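Local coordinates for autophagy-related protein 9 (Schizosaccharomyces pombe, PDB 7D0I) that scrambles phospholipids between the two leaflets of autophagic membranes as a homotrimer with a central pore, supplying membrane to the growing autophagosome, at residues R368-T374 against W609-I614; F420-L424 against T617-F622. The protein carries 1 engineered substitution. All coordinates share one frame. Numbering follows the deposited sequence.

Interaction 1 (R368-T374 against W609-I614); sequences RRILTHT and WEILGI. With LMN (Lauryl Maltose Neopentyl Glycol), chain H.
Residues 368-371 run extended, with phi/psi from -145/137 at Arg-368 to -131/86 at Leu-371. Thr-372 (-75/-176) holds the N-cap position, but its side chain makes no capping bond; helix 373-382 starts at His-373. Residues 609-614 are helical and lie within helix 603-624; Gly-613 N bonds to Trp-609 O at 2.8 Å. The closest CA pairs are Thr-372 with Glu-610 at 5.6 Å and Thr-374 with Ile-614 at 6.1 Å. At the outer end, Arg-368 has chi1 to chi3 all t. Its guanidinium lies flat on the Trp-609 indole, planes at 21°. Arg-368 CZ is 3.9 Å from the centroid of the five-membered ring of Trp-609, a cation-pi contact. Arg-368 CD adds a CH-pi contact, 3.7 Å from the centroid of the six-membered ring of Trp-609. Ile-370 CG2 reaches Trp-609 CE3 at 3.9 Å. The contact joins a probably cytoplasmic loop and helix start to the probably intramembrane helix 603-624 of the Atg9 fold, and forms part of a detergent pocket's wall. Thr-372 sits close over Gly-613, with Thr-372 OG1 3.5 Å from Gly-613 CA; a CB there would clash with this hydroxyl. Thr-372 CG2 also lies 3.5 Å from Glu-610 CD. Thr-374 CG2 packs on Ile-614 CG1 at 3.7 Å. His-373 (chi1 p) and Glu-610 (chi1 t, chi2 p) form a His-carboxylate hydrogen bond, His-373 ND1 to Glu-610 OE1 at 2.8 Å. Both residues line the lauryl maltose neopentyl glycol site. The detergent's C5 lies over one face of the His-373 ring, and the detergent's OAU is 3.1 Å from Glu-610 OE1.

Interaction 2 (F420-L424 against T617-F622); sequences FLNCL and TPVLLF
This is an antiparallel helix pair of the Atg9 fold. Residues 420-424 belong to helix 412-425 and cross into the intramembrane region that starts at Asn-422. Residues 617-622 belong to helix 603-624, probably intramembrane too. The axes of the two segments approach to 9.0 Å, with their N-to-C directions 167° apart. The second helix is kinked at Pro-618 and Val-619, whose N atoms lack a bond to the preceding turn, and it widens to a pi-type turn at 620-622. In the first helix, Phe-420 (chi1 -84°, chi2 -21°) points its CA-CB bond away, yet its ring meets Phe-622 (chi1 -79°, chi2 -39°). Phe-420 CD1 is 3.4 Å from Phe-622 CZ. The two rings pair obliquely, centroids 5.4 Å apart and planes at 65°. Asn-422 sets the register, with its CA 6.0 Å from the CA of Pro-618. Asn-422 chi1 is m, and Asn-422 CB lies 3.6 Å from Pro-618 CG. Asn-422 ND2 is 3.7 Å from Leu-621 CD1, but the ND2 hydrogen bonds go to Ala-418 O and Asn-378 OD1. Asn-422 also touches a bound detergent. Cys-423, chi1 m, packs its SG 3.6 Å from Pro-618 CB. The same sulfur makes a sulfur-aromatic contact at the edge of the Phe-622 ring: Cys-423 SG lies 4.8 Å from the ring centroid and 3.5 Å from Phe-622 CE2.

In the fold
Interactions 1 and 2 use successive parts of helix 603-624, and their centres are about 12 Å apart. Residues 609-614 take the loop and helix start at 368-374; residues 617-622 take helix 412-425. The contacts touch directly. Thr-374 OG1 is 3.7 Å from Thr-617 CG2, and Ile-370 CD1 is 3.8 Å from Leu-620 CD1. Interaction 1 is buried, its centre about 11 Å from the chain centre; interaction 2 is partly buried, its centre about 21 Å from the chain centre. Each reaches a detergent pocket. His-373 and Glu-610 line one, with Trp-377 among its residues. Asn-422 lines the other, which also includes Trp-377 and Asn-378.

Interaction 1 (R368-T374 against W609-I614)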
loop_
_atom_site.group_PDB
_atom_site.type_symbol
_atom_site.label_atom_id
_atom_site.label_comp_id
_atom_site.label_asym_id
_atom_site.label_seq_id
_atom_site.Cartn_x
_atom_site.Cartn_y
_atom_site.Cartn_z
ATOM N N ARG A 368 36.593 -24.948 -22.106
ATOM C CA ARG A 368 35.922 -24.717 -20.837
ATOM C C ARG A 368 36.509 -23.488 -20.161
ATOM O O ARG A 368 37.729 -23.307 -20.139
ATOM C CB ARG A 368 36.058 -25.925 -19.908
ATOM C CG ARG A 368 35.142 -25.876 -18.711
ATOM C CD ARG A 368 35.593 -26.836 -17.641
ATOM N NE ARG A 368 34.676 -26.842 -16.506
ATOM C CZ ARG A 368 33.701 -27.726 -16.349
ATOM N NH1 ARG A 368 32.909 -27.661 -15.288
ATOM N NH2 ARG A 368 33.520 -28.679 -17.251
ATOM N N ARG A 369 35.637 -22.650 -19.611
ATOM C CA ARG A 369 36.055 -21.485 -18.844
ATOM C C ARG A 369 36.308 -21.925 -17.409
ATOM O O ARG A 369 35.366 -22.236 -16.679
ATOM C CB ARG A 369 34.994 -20.395 -18.886
ATOM C CG ARG A 369 34.642 -19.887 -20.254
ATOM C CD ARG A 369 33.544 -18.865 -20.138
ATOM N NE ARG A 369 34.010 -17.629 -19.524
ATOM C CZ ARG A 369 33.253 -16.843 -18.771
ATOM N NH1 ARG A 369 33.749 -15.731 -18.257
ATOM N NH2 ARG A 369 32.000 -17.179 -18.520
ATOM N N ILE A 370 37.570 -21.949 -17.003
ATOM C CA ILE A 370 37.947 -22.316 -15.647
ATOM C C ILE A 370 38.555 -21.102 -14.968
ATOM O O ILE A 370 39.383 -20.404 -15.557
ATOM C CB ILE A 370 38.926 -23.505 -15.626
ATOM C CG1 ILE A 370 39.963 -23.372 -16.744
ATOM C CG2 ILE A 370 38.164 -24.816 -15.712
ATOM C CD1 ILE A 370 41.275 -22.780 -16.293
ATOM N N LEU A 371 38.134 -20.848 -13.734
ATOM C CA LEU A 371 38.668 -19.765 -12.919
ATOM C C LEU A 371 39.009 -20.366 -11.561
ATOM O O LEU A 371 38.198 -20.332 -10.638
ATOM C CB LEU A 371 37.672 -18.630 -12.807
ATOM C CG LEU A 371 38.125 -17.316 -12.188
ATOM C CD1 LEU A 371 39.352 -16.790 -12.880
ATOM C CD2 LEU A 371 37.012 -16.332 -12.315
ATOM N N THR A 372 40.210 -20.919 -11.447
ATOM C CA THR A 372 40.683 -21.465 -10.189
ATOM C C THR A 372 41.061 -20.325 -9.251
ATOM O O THR A 372 40.871 -19.149 -9.555
ATOM C CB THR A 372 41.870 -22.387 -10.442
ATOM O OG1 THR A 372 41.721 -22.997 -11.727
ATOM C CG2 THR A 372 41.934 -23.472 -9.403
ATOM N N HIS A 373 41.597 -20.667 -8.082
ATOM C CA HIS A 373 42.149 -19.629 -7.227
ATOM C C HIS A 373 43.541 -19.226 -7.679
ATOM O O HIS A 373 43.922 -18.062 -7.530
ATOM C CB HIS A 373 42.156 -20.079 -5.764
ATOM C CG HIS A 373 42.816 -21.402 -5.533
ATOM N ND1 HIS A 373 42.114 -22.589 -5.500
ATOM C CD2 HIS A 373 44.115 -21.730 -5.344
ATOM C CE1 HIS A 373 42.953 -23.588 -5.288
ATOM N NE2 HIS A 373 44.173 -23.093 -5.188
ATOM N N THR A 374 44.299 -20.152 -8.260
ATOM C CA THR A 374 45.595 -19.780 -8.815
ATOM C C THR A 374 45.440 -18.923 -10.060
ATOM O O THR A 374 46.284 -18.060 -10.318
ATOM C CB THR A 374 46.418 -21.016 -9.143
ATOM O OG1 THR A 374 45.727 -21.793 -10.125
ATOM C CG2 THR A 374 46.633 -21.844 -7.903
ATOM N N TRP A 609 38.218 -30.099 -10.551
ATOM C CA TRP A 609 38.562 -28.984 -11.420
ATOM C C TRP A 609 39.481 -27.976 -10.749
ATOM O O TRP A 609 40.312 -27.375 -11.423
ATOM C CB TRP A 609 37.299 -28.295 -11.918
ATOM C CG TRP A 609 36.687 -29.011 -13.056
ATOM C CD1 TRP A 609 35.512 -29.692 -13.058
ATOM C CD2 TRP A 609 37.228 -29.140 -14.371
ATOM N NE1 TRP A 609 35.279 -30.227 -14.298
ATOM C CE2 TRP A 609 36.320 -29.900 -15.121
ATOM C CE3 TRP A 609 38.393 -28.677 -14.987
ATOM C CZ2 TRP A 609 36.540 -30.212 -16.455
ATOM C CZ3 TRP A 609 38.607 -28.988 -16.306
ATOM C CH2 TRP A 609 37.687 -29.748 -17.028
ATOM N N GLU A 610 39.367 -27.777 -9.437
ATOM C CA GLU A 610 40.304 -26.911 -8.737
ATOM C C GLU A 610 41.692 -27.518 -8.677
ATOM O O GLU A 610 42.655 -26.804 -8.390
ATOM C CB GLU A 610 39.811 -26.626 -7.320
ATOM C CG GLU A 610 40.301 -25.319 -6.726
ATOM C CD GLU A 610 39.417 -24.137 -7.095
ATOM O OE1 GLU A 610 39.512 -23.083 -6.434
ATOM O OE2 GLU A 610 38.618 -24.264 -8.046
ATOM N N ILE A 611 41.808 -28.822 -8.908
ATOM C CA ILE A 611 43.123 -29.448 -9.016
ATOM C C ILE A 611 43.625 -29.445 -10.452
ATOM O O ILE A 611 44.812 -29.227 -10.699
ATOM C CB ILE A 611 43.075 -30.875 -8.439
ATOM C CG1 ILE A 611 42.792 -30.824 -6.943
ATOM C CG2 ILE A 611 44.375 -31.593 -8.696
ATOM C CD1 ILE A 611 42.590 -32.180 -6.326
ATOM N N LEU A 612 42.745 -29.677 -11.424
ATOM C CA LEU A 612 43.178 -29.670 -12.816
ATOM C C LEU A 612 43.466 -28.259 -13.313
ATOM O O LEU A 612 44.292 -28.074 -14.216
ATOM C CB LEU A 612 42.124 -30.343 -13.691
ATOM C CG LEU A 612 42.534 -30.646 -15.129
ATOM C CD1 LEU A 612 43.722 -31.578 -15.143
ATOM C CD2 LEU A 612 41.375 -31.253 -15.891
ATOM N N GLY A 613 42.818 -27.250 -12.732
ATOM C CA GLY A 613 43.070 -25.887 -13.152
ATOM C C GLY A 613 44.410 -25.369 -12.691
ATOM O O GLY A 613 45.043 -24.578 -13.389
ATOM N N ILE A 614 44.866 -25.799 -11.516
ATOM C CA ILE A 614 46.206 -25.425 -11.087
ATOM C C ILE A 614 47.237 -25.943 -12.074
ATOM O O ILE A 614 48.296 -25.336 -12.257
ATOM C CB ILE A 614 46.462 -25.935 -9.661
ATOM C CG1 ILE A 614 45.462 -25.302 -8.702
ATOM C CG2 ILE A 614 47.870 -25.615 -9.219
ATOM C CD1 ILE A 614 45.690 -25.671 -7.275
HETATM C C1 LMN H . 43.616 -20.182 -0.727
HETATM O O1 LMN H . 44.315 -19.445 0.098
HETATM C C2 LMN H . 42.138 -20.254 -0.273
HETATM O O2 LMN H . 41.543 -18.978 -0.502
HETATM C C3 LMN H . 41.315 -21.290 -0.984
HETATM O O3 LMN H . 40.107 -21.490 -0.172
HETATM C C4 LMN H . 41.965 -22.599 -1.188
HETATM O O4 LMN H . 41.226 -23.356 -2.247
HETATM C C5 LMN H . 43.377 -22.478 -1.634
HETATM O O5 LMN H . 44.162 -21.626 -0.721
HETATM C C6 LMN H . 44.041 -23.853 -1.690
HETATM O O6 LMN H . 45.407 -23.688 -2.003
HETATM C CAA LMN H . 53.791 -26.588 0.791
HETATM C CAB LMN H . 56.357 -14.208 1.009
HETATM O OAI LMN H . 39.211 -27.420 0.777
HETATM O OAJ LMN H . 39.523 -12.876 5.941
HETATM O OAL LMN H . 42.038 -20.978 3.148
HETATM O OAN LMN H . 41.639 -15.139 4.719
HETATM O OAP LMN H . 44.024 -16.449 4.808
HETATM O OAQ LMN H . 37.218 -26.955 -1.270
HETATM O OAR LMN H . 37.147 -15.379 8.242
HETATM O OAS LMN H . 36.582 -24.271 -1.732
HETATM O OAT LMN H . 36.637 -18.002 7.431
HETATM O OAU LMN H . 38.933 -23.139 -3.401
HETATM O OAV LMN H . 39.228 -18.999 6.049
HETATM C CAW LMN H . 52.295 -26.219 0.913
HETATM C CAX LMN H . 54.876 -14.603 0.821
HETATM C CAY LMN H . 51.735 -25.894 -0.496
HETATM C CAZ LMN H . 54.547 -15.800 1.747
HETATM C CBA LMN H . 50.384 -25.130 -0.396
HETATM C CBB LMN H . 53.063 -16.217 1.547
HETATM C CBC LMN H . 50.163 -24.569 1.041
HETATM C CBD LMN H . 52.132 -15.074 2.044
HETATM C CBE LMN H . 48.637 -24.417 1.309
HETATM C CBF LMN H . 50.838 -15.703 2.643
HETATM C CBG LMN H . 47.964 -23.715 0.092
HETATM C CBH LMN H . 49.684 -15.650 1.596
HETATM C CBI LMN H . 48.127 -22.168 0.254
HETATM C CBJ LMN H . 49.266 -17.113 1.237
HETATM C CBK LMN H . 47.351 -21.699 1.535
HETATM C CBL LMN H . 47.749 -17.133 0.830
HETATM C CBM LMN H . 40.211 -26.907 -0.071
HETATM C CBN LMN H . 38.528 -13.868 5.803
HETATM C CBP LMN H . 41.459 -19.925 3.886
HETATM C CBQ LMN H . 47.651 -20.179 1.794
HETATM C CBR LMN H . 46.782 -18.264 0.305
HETATM C CBS LMN H . 45.190 -20.203 0.950
HETATM C CBT LMN H . 45.905 -18.500 2.762
HETATM O OBV LMN H . 45.186 -17.306 2.410
HETATM O OBX LMN H . 43.363 -18.611 3.168
HETATM O OBY LMN H . 40.525 -25.593 -2.084
HETATM O OBZ LMN H . 39.840 -15.909 5.803
HETATM O OCB LMN H . 39.887 -17.433 3.926
HETATM C CCC LMN H . 39.605 -26.527 -1.393
HETATM C CCD LMN H . 38.906 -15.083 6.602
HETATM C CCF LMN H . 41.885 -18.616 3.293
HETATM C CCH LMN H . 41.930 -16.169 3.708
HETATM C CCJ LMN H . 43.800 -17.339 2.599
HETATM C CCL LMN H . 43.408 -16.212 3.533
HETATM C CCM LMN H . 46.390 -19.282 1.453
HETATM C CCN LMN H . 38.215 -25.921 -1.146
HETATM C CCO LMN H . 37.635 -15.853 6.973
HETATM C CCQ LMN H . 41.345 -17.452 4.136
HETATM C CCR LMN H . 40.280 -24.191 -1.679
HETATM C CCS LMN H . 39.101 -16.844 4.922
HETATM C CCT LMN H . 37.885 -24.830 -2.099
HETATM C CCU LMN H . 37.876 -17.321 7.047
HETATM C CCV LMN H . 38.876 -23.724 -2.088
HETATM C CCW LMN H . 38.354 -17.891 5.759
#

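Interaction 2 (F420-L424 against T617-F622)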
loop_
_atom_site.group_PDB
_atom_site.type_symbol
_atom_site.label_atom_id
_atom_site.label_comp_id
_atom_site.label_asym_id
_atom_site.label_seq_id
_atom_site.Cartn_x
_atom_site.Cartn_y
_atom_site.Cartn_z
ATOM N N PHE A 420 56.084 -19.198 -16.561
ATOM C CA PHE A 420 57.284 -19.952 -16.218
ATOM C C PHE A 420 57.307 -20.320 -14.741
ATOM O O PHE A 420 57.650 -21.451 -14.387
ATOM C CB PHE A 420 58.539 -19.165 -16.589
ATOM C CG PHE A 420 58.939 -19.314 -18.025
ATOM C CD1 PHE A 420 58.506 -20.397 -18.771
ATOM C CD2 PHE A 420 59.750 -18.375 -18.634
ATOM C CE1 PHE A 420 58.872 -20.536 -20.089
ATOM C CE2 PHE A 420 60.119 -18.511 -19.953
ATOM C CZ PHE A 420 59.678 -19.594 -20.681
ATOM N N LEU A 421 56.949 -19.381 -13.865
ATOM C CA LEU A 421 56.923 -19.699 -12.439
ATOM C C LEU A 421 55.833 -20.709 -12.104
ATOM O O LEU A 421 56.000 -21.528 -11.189
ATOM C CB LEU A 421 56.734 -18.432 -11.611
ATOM C CG LEU A 421 57.900 -17.451 -11.637
ATOM C CD1 LEU A 421 57.672 -16.347 -10.629
ATOM C CD2 LEU A 421 59.199 -18.170 -11.360
ATOM N N ASN A 422 54.715 -20.678 -12.825
ATOM C CA ASN A 422 53.661 -21.644 -12.558
ATOM C C ASN A 422 54.025 -23.024 -13.078
ATOM O O ASN A 422 53.692 -24.023 -12.443
ATOM C CB ASN A 422 52.342 -21.168 -13.156
ATOM C CG ASN A 422 51.589 -20.255 -12.227
ATOM O OD1 ASN A 422 50.734 -20.699 -11.467
ATOM N ND2 ASN A 422 51.906 -18.975 -12.274
ATOM N N CYS A 423 54.731 -23.111 -14.205
ATOM C CA CYS A 423 55.191 -24.419 -14.660
ATOM C C CYS A 423 56.162 -25.069 -13.686
ATOM O O CYS A 423 56.491 -26.245 -13.860
ATOM C CB CYS A 423 55.844 -24.307 -16.035
ATOM S SG CYS A 423 54.676 -24.203 -17.400
ATOM N N LEU A 424 56.624 -24.338 -12.672
ATOM C CA LEU A 424 57.476 -24.894 -11.632
ATOM C C LEU A 424 56.764 -25.085 -10.304
ATOM O O LEU A 424 57.087 -26.027 -9.580
ATOM C CB LEU A 424 58.696 -23.997 -11.402
ATOM C CG LEU A 424 59.628 -23.772 -12.591
ATOM C CD1 LEU A 424 60.794 -22.890 -12.185
ATOM C CD2 LEU A 424 60.119 -25.097 -13.144
ATOM N N THR A 617 46.578 -23.734 -15.691
ATOM C CA THR A 617 46.714 -22.282 -15.751
ATOM C C THR A 617 47.947 -21.821 -16.522
ATOM O O THR A 617 47.891 -20.754 -17.146
ATOM C CB THR A 617 46.738 -21.659 -14.356
ATOM O OG1 THR A 617 47.534 -22.454 -13.472
ATOM C CG2 THR A 617 45.343 -21.551 -13.814
ATOM N N PRO A 618 49.076 -22.536 -16.500
ATOM C CA PRO A 618 50.166 -22.153 -17.406
ATOM C C PRO A 618 49.773 -22.183 -18.867
ATOM O O PRO A 618 50.300 -21.390 -19.654
ATOM C CB PRO A 618 51.255 -23.177 -17.084
ATOM C CG PRO A 618 51.050 -23.451 -15.663
ATOM C CD PRO A 618 49.564 -23.485 -15.483
ATOM N N VAL A 619 48.848 -23.061 -19.257
ATOM C CA VAL A 619 48.343 -23.037 -20.627
ATOM C C VAL A 619 47.718 -21.684 -20.934
ATOM O O VAL A 619 47.973 -21.084 -21.986
ATOM C CB VAL A 619 47.343 -24.184 -20.849
ATOM C CG1 VAL A 619 46.545 -23.943 -22.107
ATOM C CG2 VAL A 619 48.079 -25.500 -20.936
ATOM N N LEU A 620 46.906 -21.174 -20.009
ATOM C CA LEU A 620 46.332 -19.844 -20.178
ATOM C C LEU A 620 47.418 -18.782 -20.223
ATOM O O LEU A 620 47.474 -17.973 -21.153
ATOM C CB LEU A 620 45.348 -19.551 -19.048
ATOM C CG LEU A 620 44.066 -20.370 -18.982
ATOM C CD1 LEU A 620 43.255 -19.945 -17.790
ATOM C CD2 LEU A 620 43.266 -20.192 -20.241
ATOM N N LEU A 621 48.300 -18.777 -19.227
ATOM C CA LEU A 621 49.322 -17.743 -19.140
ATOM C C LEU A 621 50.305 -17.778 -20.295
ATOM O O LEU A 621 51.052 -16.814 -20.473
ATOM C CB LEU A 621 50.081 -17.871 -17.822
ATOM C CG LEU A 621 49.266 -17.575 -16.569
ATOM C CD1 LEU A 621 49.937 -18.171 -15.362
ATOM C CD2 LEU A 621 49.113 -16.088 -16.396
ATOM N N PHE A 622 50.339 -18.857 -21.072
ATOM C CA PHE A 622 51.229 -18.926 -22.221
ATOM C C PHE A 622 50.529 -18.694 -23.548
ATOM O O PHE A 622 51.151 -18.157 -24.470
ATOM C CB PHE A 622 51.926 -20.284 -22.277
ATOM C CG PHE A 622 53.084 -20.413 -21.340
ATOM C CD1 PHE A 622 53.947 -19.359 -21.139
ATOM C CD2 PHE A 622 53.310 -21.594 -20.663
ATOM C CE1 PHE A 622 55.012 -19.479 -20.277
ATOM C CE2 PHE A 622 54.373 -21.716 -19.801
ATOM C CZ PHE A 622 55.225 -20.658 -19.609
#